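PDB 4P25: major capsid protein from Norovirus Hu/GI.7/TCH-060/USA/2003, which forms the norovirus capsid and, through its protruding P domain, binds histo-blood group antigens such as the Lewis Y glycan. Local coordinates for residues C107-S112 / V130-P135. Sequence-based numbering, arbitrary orientation.
Sequences CDWHVS and VKQNAP. With GAL (beta-D-galactopyranose), chain E; FUC (alpha-L-fucopyranose), chain B.
The glycan pocket of the norovirus P domain is built here at the end of the antiparallel pair of strands 108-115 and 125-130, where Trp-109 pairs with Val-130 and, one residue into the loop, Lys-131 meets Asp-108. Trp-109 and Val-130 form a hydrogen-bonded pair: Trp-109 N donates to Val-130 O, and Val-130 N returns a nearly straight bond (177°) to Trp-109 O. Trp-109 CB and Val-130 CB lie 4.2 Å apart on the same sheet face. Lys-131 crosses the Asp-108 carboxylate; the bend at chi3 turns CE, and that at chi4 (74°) brings NZ up to the two oxygens. Lys-131 NZ lies 3.0 Å from OD1 and equally 3.0 Å from OD2 of Asp-108, meeting the syn lone pair of each in a forked salt bridge, and also bonds Ser-165 O. A water donates to Asp-108 OD1 and accepts from Gln-132 N. Asp-108 OD2 still accepts from galactose O3 at 2.7 Å, and the same hydroxyl oxygen receives His-110 NE2 at the imidazole edge (3.1 Å). The charged lysine probably steadies the anionic form of this acceptor. Farther into the loop, the amide of Gln-132 leans over the rim of the Trp-109 indole, planes 57° apart, while Gln-132 NE2 donates to Cys-107 O (2.9 Å). This NE2 and Trp-109 NE1 are both donors and share Ile-104 O. Trp-161 stacks on His-110, and Ser-163 and Pro-164 add bonds to the galactose. One side of the galactose site is thus formed by a first-shell aspartate held by a second-shell lysine from the adjoining loop, in the glycan-binding site of the norovirus P domain, where Asp-108 and His-110 share one galactose hydroxyl.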
loop_
_atom_site.group_PDB
_atom_site.type_symbol
_atom_site.label_atom_id
_atom_site.label_comp_id
_atom_site.label_asym_id
_atom_site.label_seq_id
_atom_site.Cartn_x
_atom_site.Cartn_y
_atom_site.Cartn_z
ATOM N N CYS A 107 -9.073 20.514 -6.724
ATOM C CA CYS A 107 -7.666 20.838 -6.895
ATOM C C CYS A 107 -7.156 20.190 -8.170
ATOM O O CYS A 107 -7.796 19.290 -8.720
ATOM C CB CYS A 107 -6.838 20.376 -5.687
ATOM S SG CYS A 107 -6.925 18.594 -5.307
ATOM N N ASP A 108 -6.015 20.666 -8.657
ATOM C CA ASP A 108 -5.318 19.969 -9.722
ATOM C C ASP A 108 -4.632 18.732 -9.163
ATOM O O ASP A 108 -4.121 18.743 -8.036
ATOM C CB ASP A 108 -4.272 20.872 -10.370
ATOM C CG ASP A 108 -4.852 21.792 -11.429
ATOM O OD1 ASP A 108 -6.078 22.050 -11.431
ATOM O OD2 ASP A 108 -4.054 22.276 -12.259
ATOM N N TRP A 109 -4.628 17.664 -9.950
ATOM C CA TRP A 109 -3.875 16.465 -9.628
ATOM C C TRP A 109 -2.664 16.353 -10.532
ATOM O O TRP A 109 -2.692 16.793 -11.678
ATOM C CB TRP A 109 -4.730 15.214 -9.826
ATOM C CG TRP A 109 -5.880 15.092 -8.893
ATOM C CD1 TRP A 109 -6.127 15.839 -7.776
ATOM C CD2 TRP A 109 -6.948 14.149 -8.992
ATOM N NE1 TRP A 109 -7.293 15.415 -7.176
ATOM C CE2 TRP A 109 -7.816 14.378 -7.907
ATOM C CE3 TRP A 109 -7.259 13.131 -9.902
ATOM C CZ2 TRP A 109 -8.974 13.624 -7.703
ATOM C CZ3 TRP A 109 -8.406 12.384 -9.702
ATOM C CH2 TRP A 109 -9.253 12.636 -8.614
ATOM N N HIS A 110 -1.606 15.750 -10.009
ATOM C CA HIS A 110 -0.431 15.447 -10.800
ATOM C C HIS A 110 -0.110 13.986 -10.562
ATOM O O HIS A 110 0.267 13.588 -9.461
ATOM C CB HIS A 110 0.698 16.390 -10.405
ATOM C CG HIS A 110 0.292 17.829 -10.472
ATOM N ND1 HIS A 110 -0.099 18.545 -9.360
ATOM C CD2 HIS A 110 0.280 18.706 -11.506
ATOM C CE1 HIS A 110 -0.364 19.791 -9.712
ATOM N NE2 HIS A 110 -0.140 19.914 -11.009
ATOM N N VAL A 111 -0.314 13.188 -11.607
ATOM C CA VAL A 111 -0.370 11.736 -11.491
ATOM C C VAL A 111 0.774 11.141 -12.282
ATOM O O VAL A 111 0.921 11.419 -13.475
ATOM C CB VAL A 111 -1.703 11.211 -12.074
ATOM C CG1 VAL A 111 -1.829 9.705 -11.868
ATOM C CG2 VAL A 111 -2.894 11.944 -11.451
ATOM N N SER A 112 1.597 10.329 -11.626
ATOM C CA SER A 112 2.763 9.749 -12.295
ATOM C C SER A 112 2.457 8.362 -12.833
ATOM O O SER A 112 2.194 7.432 -12.063
ATOM C CB SER A 112 3.952 9.689 -11.347
ATOM O OG SER A 112 5.110 9.281 -12.055
ATOM N N VAL A 130 -3.923 17.036 -14.234
ATOM C CA VAL A 130 -5.367 16.894 -14.383
ATOM C C VAL A 130 -6.114 17.980 -13.628
ATOM O O VAL A 130 -5.890 18.175 -12.426
ATOM C CB VAL A 130 -5.833 15.528 -13.836
ATOM C CG1 VAL A 130 -7.340 15.372 -13.983
ATOM C CG2 VAL A 130 -5.092 14.393 -14.535
ATOM N N LYS A 131 -7.001 18.682 -14.328
ATOM C CA LYS A 131 -7.845 19.689 -13.693
ATOM C C LYS A 131 -9.244 19.132 -13.461
ATOM O O LYS A 131 -9.734 18.310 -14.243
ATOM C CB LYS A 131 -7.922 20.963 -14.545
ATOM C CG LYS A 131 -6.570 21.594 -14.831
ATOM C CD LYS A 131 -6.720 23.009 -15.366
ATOM C CE LYS A 131 -7.079 23.997 -14.261
ATOM N NZ LYS A 131 -5.927 24.303 -13.358
ATOM N N GLN A 132 -9.878 19.579 -12.382
ATOM C CA GLN A 132 -11.244 19.164 -12.067
ATOM C C GLN A 132 -12.240 20.178 -12.613
ATOM O O GLN A 132 -12.976 20.834 -11.867
ATOM C CB GLN A 132 -11.420 18.946 -10.563
ATOM C CG GLN A 132 -10.572 17.786 -10.042
ATOM C CD GLN A 132 -10.829 17.458 -8.583
ATOM O OE1 GLN A 132 -11.973 17.295 -8.162
ATOM N NE2 GLN A 132 -9.757 17.352 -7.803
ATOM N N ASN A 133 -12.229 20.306 -13.935
ATOM C CA ASN A 133 -13.172 21.169 -14.633
ATOM C C ASN A 133 -14.168 20.330 -15.439
ATOM O O ASN A 133 -14.363 19.154 -15.139
ATOM C CB ASN A 133 -12.439 22.207 -15.492
ATOM C CG ASN A 133 -11.346 21.596 -16.353
ATOM O OD1 ASN A 133 -11.263 20.378 -16.503
ATOM N ND2 ASN A 133 -10.505 22.449 -16.935
ATOM N N ALA A 134 -14.812 20.915 -16.441
ATOM C CA ALA A 134 -15.899 20.210 -17.135
ATOM C C ALA A 134 -15.553 18.835 -17.744
ATOM O O ALA A 134 -16.345 17.899 -17.622
ATOM C CB ALA A 134 -16.583 21.123 -18.170
ATOM N N PRO A 135 -14.379 18.700 -18.395
ATOM C CA PRO A 135 -14.057 17.375 -18.944
ATOM C C PRO A 135 -13.669 16.317 -17.904
ATOM O O PRO A 135 -13.410 15.171 -18.280
ATOM C CB PRO A 135 -12.867 17.664 -19.869
ATOM C CG PRO A 135 -12.989 19.113 -20.199
ATOM C CD PRO A 135 -13.481 19.737 -18.934
HETATM C C1 GAL E . 0.288 25.932 -12.006
HETATM C C2 GAL E . 0.149 24.432 -11.803
HETATM C C3 GAL E . -1.306 24.028 -11.977
HETATM C C4 GAL E . -2.178 24.863 -11.055
HETATM C C5 GAL E . -1.911 26.339 -11.300
HETATM C C6 GAL E . -2.783 27.178 -10.366
HETATM O O2 GAL E . 0.958 23.741 -12.766
HETATM O O3 GAL E . -1.459 22.638 -11.654
HETATM O O4 GAL E . -1.876 24.541 -9.689
HETATM O O5 GAL E . -0.527 26.622 -11.047
HETATM O O6 GAL E . -2.795 28.536 -10.815
HETATM C C1 FUC B . 1.693 22.696 -12.113
HETATM C C2 FUC B . 2.261 21.747 -13.156
HETATM C C3 FUC B . 3.197 22.510 -14.079
HETATM C C4 FUC B . 4.251 23.228 -13.252
HETATM C C5 FUC B . 3.572 24.094 -12.203
HETATM C C6 FUC B . 4.634 24.810 -11.367
HETATM O O2 FUC B . 1.190 21.181 -13.923
HETATM O O3 FUC B . 3.837 21.592 -14.978
HETATM O O4 FUC B . 5.092 22.262 -12.604
HETATM O O5 FUC B . 2.766 23.269 -11.351
HETATM O O HOH W 1 -8.652 21.818 -10.953
#